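Local structure of 2-C-methyl-D-erythritol 4-phosphate cytidylyltransferase (Anaerococcus prevotii, 4KT7) at residues K132-V144 / R159-D172. The protein probably transfers a cytidylyl group from CTP to 2-C-methyl-D-erythritol 4-phosphate, releasing diphosphate, in the non-mevalonate route to isoprenoids. Sequence-based numbering, arbitrary orientation.
Sequences KAVITATKSKDTV and RDYVYNIQTPQAFD
K132 lies alongside D172, its NZ 3.8 Å from OD2 in a long salt bridge; the other carboxylate oxygen, OD1, caps the helix that follows through the backbone N of L175. The antiparallel pairing starts here. A133, small enough to take an aromatic neighbour, sets CB 3.6 Å from CD1 of the F171 ring, and V134 makes the hydrogen-bonded pair with A170. The methyl CG2 of I135 lies beside the amide of Q169, whose NE2 reaches on to D192.

At T136 the register slips by two residues, a beta bulge where the opposite strand turns its corner at T167 and the cis peptide of P168. T136 OG1, held between backbone N and carbonyl carbon (chi1 44°), donates in the carbonyl plane to a lone pair of P168 O, 2.5 Å away, while T136 O accepts from Q166 N. Beyond the bulge A137 packs CB on CB of Y163, and T138 OG1 shares one water with N164 OD1 and another with Q166 NE2, which also donates to E212 O.

K139 lays CB over the Y163 ring face, 4.1 Å from its centroid, a CH-pi contact suited to a lysine's aliphatic stem. Replacing Y163 by an alanine would probably uncover that stem, leaving K139 freer to swing away from its long salt bridge to D160. After S140, T143 OG1 accepts from R159 NE at 2.8 Å, and V144 packs against V162.

One strand thus serves two partners, backbone bonds and small apolar pairs running through both halves; waters gather round T138 and N164 on the arm, whose V144, V162, Y163 and N164 pair with a strand of the second subunit.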
# COMPACT_ATOMS: atom_id res chain seq x y z
N LYS A 132 3.02 -22.21 -14.72
CA LYS A 132 4.37 -22.49 -14.24
C LYS A 132 4.89 -21.42 -13.29
O LYS A 132 5.95 -21.60 -12.70
CB LYS A 132 5.32 -22.76 -15.41
CG LYS A 132 4.88 -23.98 -16.23
CD LYS A 132 6.03 -24.57 -17.05
CE LYS A 132 5.71 -26.01 -17.44
NZ LYS A 132 6.90 -26.77 -17.94
N ALA A 133 4.14 -20.33 -13.15
CA ALA A 133 4.50 -19.28 -12.20
C ALA A 133 3.22 -18.71 -11.63
O ALA A 133 2.25 -18.50 -12.36
CB ALA A 133 5.30 -18.19 -12.89
N VAL A 134 3.22 -18.49 -10.31
CA VAL A 134 2.03 -18.05 -9.59
C VAL A 134 2.49 -17.03 -8.54
O VAL A 134 3.46 -17.27 -7.85
CB VAL A 134 1.40 -19.25 -8.85
CG1 VAL A 134 0.11 -18.83 -8.13
CG2 VAL A 134 1.12 -20.42 -9.83
N ILE A 135 1.80 -15.90 -8.43
CA ILE A 135 2.11 -14.97 -7.33
C ILE A 135 0.84 -14.58 -6.62
O ILE A 135 -0.24 -14.70 -7.19
CB ILE A 135 2.79 -13.68 -7.84
CG1 ILE A 135 1.83 -12.87 -8.72
CG2 ILE A 135 4.03 -14.03 -8.65
CD1 ILE A 135 2.44 -11.55 -9.22
N THR A 136 0.95 -14.13 -5.36
CA THR A 136 -0.22 -13.66 -4.62
C THR A 136 -0.18 -12.13 -4.64
O THR A 136 0.89 -11.55 -4.55
CB THR A 136 -0.20 -14.16 -3.16
OG1 THR A 136 1.12 -14.00 -2.65
CG2 THR A 136 -0.57 -15.61 -3.10
N ALA A 137 -1.34 -11.47 -4.77
CA ALA A 137 -1.37 -10.01 -4.87
C ALA A 137 -2.75 -9.52 -4.47
O ALA A 137 -3.70 -10.31 -4.47
CB ALA A 137 -1.02 -9.57 -6.32
N THR A 138 -2.86 -8.24 -4.12
CA THR A 138 -4.15 -7.67 -3.71
C THR A 138 -4.40 -6.36 -4.44
O THR A 138 -3.46 -5.57 -4.64
CB THR A 138 -4.23 -7.38 -2.20
OG1 THR A 138 -3.12 -6.57 -1.80
CG2 THR A 138 -4.30 -8.69 -1.38
N LYS A 139 -5.65 -6.14 -4.83
CA LYS A 139 -5.98 -4.91 -5.54
C LYS A 139 -5.61 -3.74 -4.64
O LYS A 139 -5.90 -3.76 -3.44
CB LYS A 139 -7.46 -4.84 -5.90
CG LYS A 139 -7.79 -3.60 -6.73
CD LYS A 139 -9.28 -3.54 -7.08
CE LYS A 139 -9.59 -4.48 -8.24
NZ LYS A 139 -11.06 -4.74 -8.32
N SER A 140 -4.94 -2.75 -5.20
CA SER A 140 -4.48 -1.64 -4.38
C SER A 140 -5.68 -0.84 -3.92
O SER A 140 -6.51 -0.41 -4.73
CB SER A 140 -3.50 -0.74 -5.14
OG SER A 140 -3.20 0.40 -4.36
N LYS A 141 -5.77 -0.67 -2.61
CA LYS A 141 -6.77 0.20 -2.02
C LYS A 141 -6.38 1.67 -2.12
O LYS A 141 -7.25 2.52 -2.13
CB LYS A 141 -7.00 -0.18 -0.55
CG LYS A 141 -7.90 -1.38 -0.37
CD LYS A 141 -8.20 -1.60 1.13
CE LYS A 141 -9.09 -2.82 1.35
NZ LYS A 141 -9.35 -3.14 2.79
N ASP A 142 -5.09 1.97 -2.17
CA ASP A 142 -4.64 3.35 -2.39
C ASP A 142 -4.54 3.62 -3.88
O ASP A 142 -4.11 2.76 -4.64
CB ASP A 142 -3.27 3.59 -1.76
CG ASP A 142 -3.33 3.64 -0.25
OD1 ASP A 142 -3.93 4.59 0.29
OD2 ASP A 142 -2.76 2.72 0.39
N THR A 143 -4.92 4.81 -4.32
CA THR A 143 -4.89 5.09 -5.76
C THR A 143 -3.48 5.36 -6.24
O THR A 143 -2.79 6.26 -5.73
CB THR A 143 -5.76 6.30 -6.12
OG1 THR A 143 -7.13 5.99 -5.82
CG2 THR A 143 -5.63 6.64 -7.61
N VAL A 144 -3.05 4.60 -7.25
CA VAL A 144 -1.72 4.71 -7.83
C VAL A 144 -1.65 5.68 -9.02
O VAL A 144 -2.58 5.73 -9.83
CB VAL A 144 -1.24 3.33 -8.31
CG1 VAL A 144 0.00 3.45 -9.17
CG2 VAL A 144 -0.97 2.44 -7.11
N ARG A 159 -7.65 1.54 -12.20
CA ARG A 159 -7.58 1.07 -10.81
C ARG A 159 -7.92 -0.39 -10.58
O ARG A 159 -7.44 -0.99 -9.61
CB ARG A 159 -8.51 1.89 -9.93
CG ARG A 159 -7.78 2.82 -9.00
CD ARG A 159 -8.75 3.43 -8.01
NE ARG A 159 -8.18 3.53 -6.67
CZ ARG A 159 -8.63 2.85 -5.62
NH1 ARG A 159 -9.65 2.02 -5.75
NH2 ARG A 159 -8.06 3.01 -4.43
N ASP A 160 -8.78 -0.94 -11.42
CA ASP A 160 -9.18 -2.34 -11.28
C ASP A 160 -8.06 -3.33 -11.58
O ASP A 160 -8.17 -4.52 -11.30
CB ASP A 160 -10.34 -2.64 -12.22
CG ASP A 160 -11.61 -1.99 -11.78
OD1 ASP A 160 -11.89 -2.03 -10.56
OD2 ASP A 160 -12.33 -1.44 -12.66
N TYR A 161 -6.97 -2.83 -12.17
CA TYR A 161 -5.89 -3.72 -12.59
C TYR A 161 -4.57 -3.43 -11.87
O TYR A 161 -3.52 -3.95 -12.26
CB TYR A 161 -5.74 -3.67 -14.12
CG TYR A 161 -7.00 -4.10 -14.83
CD1 TYR A 161 -7.44 -5.41 -14.76
CD2 TYR A 161 -7.77 -3.19 -15.54
CE1 TYR A 161 -8.62 -5.81 -15.40
CE2 TYR A 161 -8.96 -3.58 -16.19
CZ TYR A 161 -9.37 -4.90 -16.11
OH TYR A 161 -10.52 -5.33 -16.73
N VAL A 162 -4.63 -2.60 -10.83
CA VAL A 162 -3.45 -2.24 -10.04
C VAL A 162 -3.38 -3.09 -8.75
O VAL A 162 -4.22 -2.96 -7.87
CB VAL A 162 -3.47 -0.74 -9.65
CG1 VAL A 162 -2.23 -0.39 -8.85
CG2 VAL A 162 -3.59 0.17 -10.91
N TYR A 163 -2.37 -3.95 -8.64
CA TYR A 163 -2.22 -4.85 -7.50
C TYR A 163 -0.87 -4.74 -6.80
O TYR A 163 0.16 -4.55 -7.43
CB TYR A 163 -2.40 -6.31 -7.93
CG TYR A 163 -3.82 -6.72 -8.19
CD1 TYR A 163 -4.60 -6.06 -9.14
CD2 TYR A 163 -4.39 -7.78 -7.50
CE1 TYR A 163 -5.92 -6.44 -9.38
CE2 TYR A 163 -5.70 -8.17 -7.74
CZ TYR A 163 -6.46 -7.51 -8.69
OH TYR A 163 -7.74 -7.92 -8.92
N ASN A 164 -0.90 -4.87 -5.47
CA ASN A 164 0.32 -4.90 -4.68
C ASN A 164 0.66 -6.35 -4.42
O ASN A 164 -0.18 -7.09 -3.92
CB ASN A 164 0.07 -4.22 -3.33
CG ASN A 164 -0.34 -2.76 -3.47
OD1 ASN A 164 -1.42 -2.35 -3.03
ND2 ASN A 164 0.53 -1.98 -4.08
N ILE A 165 1.89 -6.77 -4.72
CA ILE A 165 2.24 -8.17 -4.51
C ILE A 165 2.55 -8.49 -3.06
O ILE A 165 2.93 -7.63 -2.27
CB ILE A 165 3.44 -8.62 -5.38
CG1 ILE A 165 4.73 -7.99 -4.88
CG2 ILE A 165 3.17 -8.27 -6.84
CD1 ILE A 165 5.96 -8.45 -5.62
N GLN A 166 2.38 -9.76 -2.70
CA GLN A 166 2.83 -10.22 -1.40
C GLN A 166 3.52 -11.56 -1.62
O GLN A 166 4.05 -11.83 -2.70
CB GLN A 166 1.64 -10.29 -0.41
CG GLN A 166 0.33 -10.91 -0.96
CD GLN A 166 -0.82 -10.87 0.04
OE1 GLN A 166 -1.41 -11.90 0.40
NE2 GLN A 166 -1.16 -9.66 0.51
N THR A 167 3.55 -12.41 -0.60
CA THR A 167 4.00 -13.78 -0.81
C THR A 167 2.99 -14.65 -0.06
O THR A 167 2.35 -14.16 0.87
CB THR A 167 5.44 -14.02 -0.31
OG1 THR A 167 5.44 -14.14 1.12
CG2 THR A 167 6.37 -12.88 -0.74
N PRO A 168 2.86 -15.94 -0.42
CA PRO A 168 3.73 -16.76 -1.27
C PRO A 168 3.67 -16.50 -2.77
O PRO A 168 2.79 -15.81 -3.30
CB PRO A 168 3.23 -18.18 -0.99
CG PRO A 168 1.78 -17.99 -0.71
CD PRO A 168 1.73 -16.71 0.11
N GLN A 169 4.68 -17.05 -3.45
CA GLN A 169 4.75 -17.14 -4.89
C GLN A 169 5.17 -18.59 -5.12
O GLN A 169 5.70 -19.21 -4.21
CB GLN A 169 5.85 -16.20 -5.41
CG GLN A 169 5.61 -14.72 -5.13
CD GLN A 169 6.59 -13.84 -5.90
OE1 GLN A 169 7.69 -14.26 -6.24
NE2 GLN A 169 6.17 -12.62 -6.19
N ALA A 170 4.94 -19.14 -6.31
CA ALA A 170 5.42 -20.50 -6.57
C ALA A 170 5.67 -20.74 -8.06
O ALA A 170 5.07 -20.07 -8.90
CB ALA A 170 4.42 -21.54 -6.01
N PHE A 171 6.55 -21.70 -8.37
CA PHE A 171 7.03 -21.90 -9.75
C PHE A 171 7.36 -23.35 -10.01
O PHE A 171 7.62 -24.11 -9.08
CB PHE A 171 8.33 -21.10 -9.99
CG PHE A 171 8.25 -19.69 -9.53
CD1 PHE A 171 7.77 -18.70 -10.38
CD2 PHE A 171 8.61 -19.36 -8.24
CE1 PHE A 171 7.66 -17.39 -9.93
CE2 PHE A 171 8.51 -18.05 -7.80
CZ PHE A 171 8.03 -17.08 -8.64
N ASP A 172 7.37 -23.70 -11.30
CA ASP A 172 8.06 -24.89 -11.81
C ASP A 172 9.51 -24.78 -11.36
O ASP A 172 10.15 -23.74 -11.57
CB ASP A 172 7.94 -24.91 -13.35
CG ASP A 172 8.60 -26.13 -13.99
OD1 ASP A 172 9.83 -26.10 -14.19
OD2 ASP A 172 7.91 -27.11 -14.33
O HOH W 1 -3.02 -3.77 -1.55
O HOH W 2 -0.76 -7.46 -1.30
O HOH W 3 -6.38 0.26 -7.41
O HOH W 4 0.23 0.95 -3.98
O HOH W 5 -2.26 0.35 -0.97